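Local structure of foldase protein PrsA (Streptococcus pneumoniae, 5TVL) at residues T121-R126 against D146-A151; D194-T199 against Y209-T214. The protein probably assists the folding of secreted proteins outside the cell membrane and belongs to the PrsA family of peptidyl-prolyl cis-trans isomerases. One frame throughout, in Å; residues are numbered along the deposited sequence.

Interaction 1: T121-R126 against D146-A151; sequences TAQIIR and DFAQLA
Ile125 lays its CD1 methyl over one face of the Phe147 ring. The contact packs helix 147-154 on strand 120-127 in the parvulin-type (PpiC) domain. The helix runs roughly along the strand, and the axes of the short segments come within 8.4 Å. CD1 sits 3.8 Å from the centroid of the Phe147 ring, offset toward the rim, which makes a CH-pi contact. The two side chains meet tip to tip. Ile125 has CG1 beside its backbone N (chi1 -52°) and an extended end, so CD1 reaches the helix. CD1 also meets Leu150 CB at 4.0 Å, while Ile125 CG1 packs on Ala151 CB at 3.9 Å. Phe147 has CG anti to its backbone N (chi1 -157°), which sends the ring down onto the strand. Lys212 of the neighbouring strand 207-216 and Ala140 also touch Phe147. Gln123 slides past the ring in the opposite direction, with its amide plane turned 64° from the ring plane. Its CB lies 3.5 Å from Phe147 CD2. NE2, at the far end of the Gln123 amide, makes a weak hydrogen bond with Thr214 OG1. The packing of Ile125, Phe147 and Gln123 makes up most of the contact. Gln123 OE1 approaches Ala148 N to 3.3 Å, but the angle is too poor for a hydrogen bond.

Interaction 2: D194-T199 against Y209-T214; sequences DVITAT and YIVKLT
Two backbone hydrogen bonds pair Ile196 with Tyr209 in the beta hairpin of strands 196-198 and 207-216. This is an antiparallel hydrogen-bonded pair, and strand 196-198 is an outermost strand, within this chain, of the four-stranded sheet of the PpiC domain. Ile196 N donates a hydrogen bond to Tyr209 O at 2.9 Å, almost straight at 179°. Tyr209 N returns a bond to Ile196 O at 2.8 Å. Both donors lie in the plane of the carbonyl they meet. A weaker CA-H...O contact joins Val195 CA to the same Tyr209 O at 3.5 Å. Ser193, just before the segment, also hydrogen-bonds to Val211, in part through its OG.

The apolar contacts lie on the sheet face that carries Ile196 and Tyr209. Their CB atoms are 4.1 Å apart. The Ile196 side chain crosses Val211 obliquely. The closest atoms there are Ile196 CD1 and Val211 CG2, at 3.4 Å. The Tyr209 ring turns an edge to Ala198, whose CB lies in the ring plane, 4.0 Å from Tyr209 CE1. Helix 178-186 packs on this face: Ala183 meets Ile196, and Val180 meets Tyr209 and Val211.

In the second subunit, Asn67 OD1 takes a hydrogen bond from Asp194 N, and Thr197 makes backbone hydrogen bonds to that subunit. The two near-straight backbone bonds fix the register at Ile196 and Tyr209, while apolar side chains fill the face under helix 178-186.

In the fold
Interaction 1 comes first along the chain and closes before interaction 2 opens. Their centres are about 10 Å apart, and all four segments belong to the PpiC domain. They share one antiparallel sheet, ordered 166-169, 120-127, 207-216, 196-198. Strands 120-127 and 207-216 are its central neighbours. They join the two contacts directly: Gln123 N lies 2.8 Å from Lys212 O, and Ile125 N lies 2.9 Å from Ile210 O, both probable hydrogen bonds. Interaction 1 sets a helix on the sheet, and interaction 2 adds a strand that is outermost within this chain. Together they build part of the parvulin-type domain, which probably carries the prolyl isomerase activity.

Interaction 1: T121-R126 against D146-A151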
loop_
_atom_site.group_PDB
_atom_site.type_symbol
_atom_site.label_atom_id
_atom_site.label_comp_id
_atom_site.label_asym_id
_atom_site.label_seq_id
_atom_site.Cartn_x
_atom_site.Cartn_y
_atom_site.Cartn_z
ATOM N N THR A 121 -6.366 -17.844 17.281
ATOM C CA THR A 121 -5.582 -18.964 16.778
ATOM C C THR A 121 -6.436 -19.718 15.764
ATOM O O THR A 121 -7.666 -19.765 15.879
ATOM C CB THR A 121 -5.142 -19.905 17.914
ATOM O OG1 THR A 121 -4.559 -19.135 18.973
ATOM C CG2 THR A 121 -4.121 -20.926 17.415
ATOM N N ALA A 122 -5.779 -20.290 14.763
ATOM C CA ALA A 122 -6.460 -21.052 13.722
ATOM C C ALA A 122 -5.467 -21.912 12.970
ATOM O O ALA A 122 -4.256 -21.710 13.078
ATOM C CB ALA A 122 -7.173 -20.115 12.756
ATOM N N GLN A 123 -5.995 -22.869 12.212
ATOM C CA GLN A 123 -5.192 -23.734 11.356
ATOM C C GLN A 123 -5.594 -23.495 9.907
ATOM O O GLN A 123 -6.783 -23.530 9.587
ATOM C CB GLN A 123 -5.397 -25.199 11.738
ATOM C CG GLN A 123 -4.943 -25.532 13.152
ATOM C CD GLN A 123 -5.411 -26.897 13.614
ATOM O OE1 GLN A 123 -5.429 -27.855 12.841
ATOM N NE2 GLN A 123 -5.787 -26.997 14.884
ATOM N N ILE A 124 -4.608 -23.245 9.045
ATOM C CA ILE A 124 -4.852 -22.960 7.626
ATOM C C ILE A 124 -4.243 -24.042 6.739
ATOM O O ILE A 124 -3.286 -24.709 7.133
ATOM C CB ILE A 124 -4.340 -21.558 7.198
ATOM C CG1 ILE A 124 -2.829 -21.393 7.430
ATOM C CG2 ILE A 124 -5.097 -20.466 7.943
ATOM C CD1 ILE A 124 -2.258 -20.132 6.812
ATOM N N ILE A 125 -4.822 -24.214 5.550
ATOM C CA ILE A 125 -4.311 -25.138 4.527
ATOM C C ILE A 125 -4.313 -24.418 3.170
ATOM O O ILE A 125 -5.364 -24.289 2.538
ATOM C CB ILE A 125 -5.154 -26.441 4.441
ATOM C CG1 ILE A 125 -5.300 -27.087 5.824
ATOM C CG2 ILE A 125 -4.526 -27.433 3.462
ATOM C CD1 ILE A 125 -6.159 -28.333 5.851
ATOM N N ARG A 126 -3.142 -23.949 2.736
ATOM C CA ARG A 126 -2.990 -23.318 1.417
ATOM C C ARG A 126 -2.821 -24.385 0.327
ATOM O O ARG A 126 -2.136 -25.388 0.536
ATOM C CB ARG A 126 -1.799 -22.358 1.409
ATOM C CG ARG A 126 -1.779 -21.409 0.219
ATOM C CD ARG A 126 -0.651 -20.395 0.331
ATOM N NE ARG A 126 0.668 -21.009 0.175
ATOM C CZ ARG A 126 1.830 -20.357 0.244
ATOM N NH1 ARG A 126 1.869 -19.043 0.469
ATOM N NH2 ARG A 126 2.969 -21.026 0.088
ATOM N N ASP A 146 -9.170 -34.672 11.620
ATOM C CA ASP A 146 -7.867 -34.228 12.150
ATOM C C ASP A 146 -7.250 -33.171 11.222
ATOM O O ASP A 146 -6.481 -33.481 10.307
ATOM C CB ASP A 146 -6.900 -35.404 12.428
ATOM C CG ASP A 146 -6.695 -36.337 11.231
ATOM O OD1 ASP A 146 -7.412 -36.211 10.213
ATOM O OD2 ASP A 146 -5.812 -37.217 11.321
ATOM N N PHE A 147 -7.605 -31.913 11.482
ATOM C CA PHE A 147 -7.237 -30.792 10.611
ATOM C C PHE A 147 -5.725 -30.547 10.555
ATOM O O PHE A 147 -5.214 -30.073 9.538
ATOM C CB PHE A 147 -7.969 -29.513 11.043
ATOM C CG PHE A 147 -8.100 -28.494 9.950
ATOM C CD1 PHE A 147 -9.203 -28.507 9.100
ATOM C CD2 PHE A 147 -7.122 -27.525 9.764
ATOM C CE1 PHE A 147 -9.329 -27.571 8.084
ATOM C CE2 PHE A 147 -7.244 -26.586 8.753
ATOM C CZ PHE A 147 -8.348 -26.609 7.910
ATOM N N ALA A 148 -5.024 -30.866 11.643
ATOM C CA ALA A 148 -3.560 -30.810 11.671
ATOM C C ALA A 148 -2.925 -31.792 10.683
ATOM O O ALA A 148 -1.930 -31.461 10.040
ATOM C CB ALA A 148 -3.045 -31.070 13.077
ATOM N N GLN A 149 -3.506 -32.986 10.566
ATOM C CA GLN A 149 -3.027 -34.008 9.624
ATOM C C GLN A 149 -3.292 -33.607 8.173
ATOM O O GLN A 149 -2.419 -33.750 7.314
ATOM C CB GLN A 149 -3.689 -35.363 9.911
ATOM C CG GLN A 149 -3.023 -36.567 9.248
ATOM C CD GLN A 149 -1.704 -36.971 9.891
ATOM O OE1 GLN A 149 -1.229 -36.340 10.839
ATOM N NE2 GLN A 149 -1.102 -38.039 9.372
ATOM N N LEU A 150 -4.502 -33.115 7.910
ATOM C CA LEU A 150 -4.872 -32.633 6.574
ATOM C C LEU A 150 -4.026 -31.433 6.132
ATOM O O LEU A 150 -3.789 -31.252 4.937
ATOM C CB LEU A 150 -6.366 -32.291 6.515
ATOM C CG LEU A 150 -7.328 -33.476 6.673
ATOM C CD1 LEU A 150 -8.745 -32.985 6.930
ATOM C CD2 LEU A 150 -7.292 -34.391 5.456
ATOM N N ALA A 151 -3.579 -30.624 7.095
ATOM C CA ALA A 151 -2.593 -29.572 6.838
ATOM C C ALA A 151 -1.218 -30.174 6.541
ATOM O O ALA A 151 -0.614 -29.860 5.518
ATOM C CB ALA A 151 -2.510 -28.615 8.019
#

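Interaction 2: D194-T199 against Y209-T214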
loop_
_atom_site.group_PDB
_atom_site.type_symbol
_atom_site.label_atom_id
_atom_site.label_comp_id
_atom_site.label_asym_id
_atom_site.label_seq_id
_atom_site.Cartn_x
_atom_site.Cartn_y
_atom_site.Cartn_z
ATOM N N ASP A 194 -15.353 -22.710 4.026
ATOM C CA ASP A 194 -15.297 -23.208 2.647
ATOM C C ASP A 194 -14.005 -22.696 1.995
ATOM O O ASP A 194 -13.189 -22.051 2.665
ATOM C CB ASP A 194 -16.536 -22.755 1.870
ATOM C CG ASP A 194 -17.822 -23.334 2.437
ATOM O OD1 ASP A 194 -17.929 -24.577 2.519
ATOM O OD2 ASP A 194 -18.726 -22.547 2.796
ATOM N N VAL A 195 -13.808 -22.979 0.705
ATOM C CA VAL A 195 -12.585 -22.552 0.007
ATOM C C VAL A 195 -12.550 -21.023 -0.122
ATOM O O VAL A 195 -13.504 -20.410 -0.613
ATOM C CB VAL A 195 -12.416 -23.210 -1.391
ATOM C CG1 VAL A 195 -11.142 -22.710 -2.074
ATOM C CG2 VAL A 195 -12.391 -24.732 -1.274
ATOM N N ILE A 196 -11.452 -20.433 0.355
ATOM C CA ILE A 196 -11.156 -19.012 0.200
ATOM C C ILE A 196 -10.155 -18.921 -0.941
ATOM O O ILE A 196 -9.292 -19.789 -1.067
ATOM C CB ILE A 196 -10.537 -18.421 1.487
ATOM C CG1 ILE A 196 -11.497 -18.590 2.672
ATOM C CG2 ILE A 196 -10.178 -16.948 1.305
ATOM C CD1 ILE A 196 -10.799 -18.771 4.000
ATOM N N THR A 197 -10.267 -17.876 -1.757
ATOM C CA THR A 197 -9.455 -17.734 -2.967
ATOM C C THR A 197 -8.711 -16.398 -2.992
ATOM O O THR A 197 -9.334 -15.335 -2.952
ATOM C CB THR A 197 -10.331 -17.855 -4.230
ATOM O OG1 THR A 197 -11.146 -19.028 -4.131
ATOM C CG2 THR A 197 -9.475 -17.944 -5.493
ATOM N N ALA A 198 -7.379 -16.470 -3.026
ATOM C CA ALA A 198 -6.531 -15.338 -3.394
ATOM C C ALA A 198 -6.352 -15.421 -4.905
ATOM O O ALA A 198 -5.643 -16.294 -5.399
ATOM C CB ALA A 198 -5.190 -15.411 -2.681
ATOM N N THR A 199 -7.006 -14.514 -5.632
ATOM C CA THR A 199 -7.140 -14.621 -7.092
ATOM C C THR A 199 -5.813 -14.457 -7.859
ATOM O O THR A 199 -4.830 -13.932 -7.329
ATOM C CB THR A 199 -8.196 -13.620 -7.627
ATOM O OG1 THR A 199 -8.610 -14.014 -8.940
ATOM C CG2 THR A 199 -7.653 -12.179 -7.660
ATOM N N TYR A 209 -7.397 -21.415 0.119
ATOM C CA TYR A 209 -7.216 -21.619 1.556
ATOM C C TYR A 209 -8.436 -22.291 2.181
ATOM O O TYR A 209 -9.567 -22.080 1.737
ATOM C CB TYR A 209 -6.969 -20.284 2.256
ATOM C CG TYR A 209 -5.743 -19.537 1.791
ATOM C CD1 TYR A 209 -5.785 -18.733 0.655
ATOM C CD2 TYR A 209 -4.546 -19.608 2.502
ATOM C CE1 TYR A 209 -4.667 -18.031 0.229
ATOM C CE2 TYR A 209 -3.421 -18.909 2.084
ATOM C CZ TYR A 209 -3.489 -18.122 0.948
ATOM O OH TYR A 209 -2.384 -17.426 0.519
ATOM N N ILE A 210 -8.189 -23.109 3.202
ATOM C CA ILE A 210 -9.237 -23.666 4.061
ATOM C C ILE A 210 -8.812 -23.341 5.489
ATOM O O ILE A 210 -7.687 -23.652 5.878
ATOM C CB ILE A 210 -9.399 -25.194 3.877
ATOM C CG1 ILE A 210 -9.705 -25.535 2.410
ATOM C CG2 ILE A 210 -10.519 -25.725 4.765
ATOM C CD1 ILE A 210 -9.555 -27.004 2.064
ATOM N N VAL A 211 -9.707 -22.718 6.257
ATOM C CA VAL A 211 -9.401 -22.249 7.615
ATOM C C VAL A 211 -10.211 -23.036 8.644
ATOM O O VAL A 211 -11.382 -23.342 8.419
ATOM C CB VAL A 211 -9.703 -20.740 7.778
ATOM C CG1 VAL A 211 -9.276 -20.236 9.155
ATOM C CG2 VAL A 211 -9.005 -19.929 6.700
ATOM N N LYS A 212 -9.564 -23.351 9.767
ATOM C CA LYS A 212 -10.183 -24.015 10.916
ATOM C C LYS A 212 -9.891 -23.153 12.145
ATOM O O LYS A 212 -8.739 -23.062 12.571
ATOM C CB LYS A 212 -9.586 -25.421 11.083
ATOM C CG LYS A 212 -9.982 -26.185 12.345
ATOM C CD LYS A 212 -11.368 -26.801 12.243
ATOM C CE LYS A 212 -11.757 -27.515 13.532
ATOM N NZ LYS A 212 -10.994 -28.774 13.762
ATOM N N LEU A 213 -10.924 -22.525 12.709
ATOM C CA LEU A 213 -10.761 -21.702 13.913
ATOM C C LEU A 213 -10.577 -22.597 15.143
ATOM O O LEU A 213 -11.392 -23.486 15.390
ATOM C CB LEU A 213 -11.961 -20.771 14.114
ATOM C CG LEU A 213 -11.773 -19.634 15.129
ATOM C CD1 LEU A 213 -10.825 -18.566 14.596
ATOM C CD2 LEU A 213 -13.111 -19.015 15.496
ATOM N N THR A 214 -9.503 -22.347 15.892
ATOM C CA THR A 214 -9.148 -23.117 17.090
ATOM C C THR A 214 -9.463 -22.324 18.365
ATOM O O THR A 214 -10.109 -22.851 19.276
ATOM C CB THR A 214 -7.650 -23.513 17.075
ATOM O OG1 THR A 214 -7.364 -24.265 15.889
ATOM C CG2 THR A 214 -7.277 -24.356 18.299
#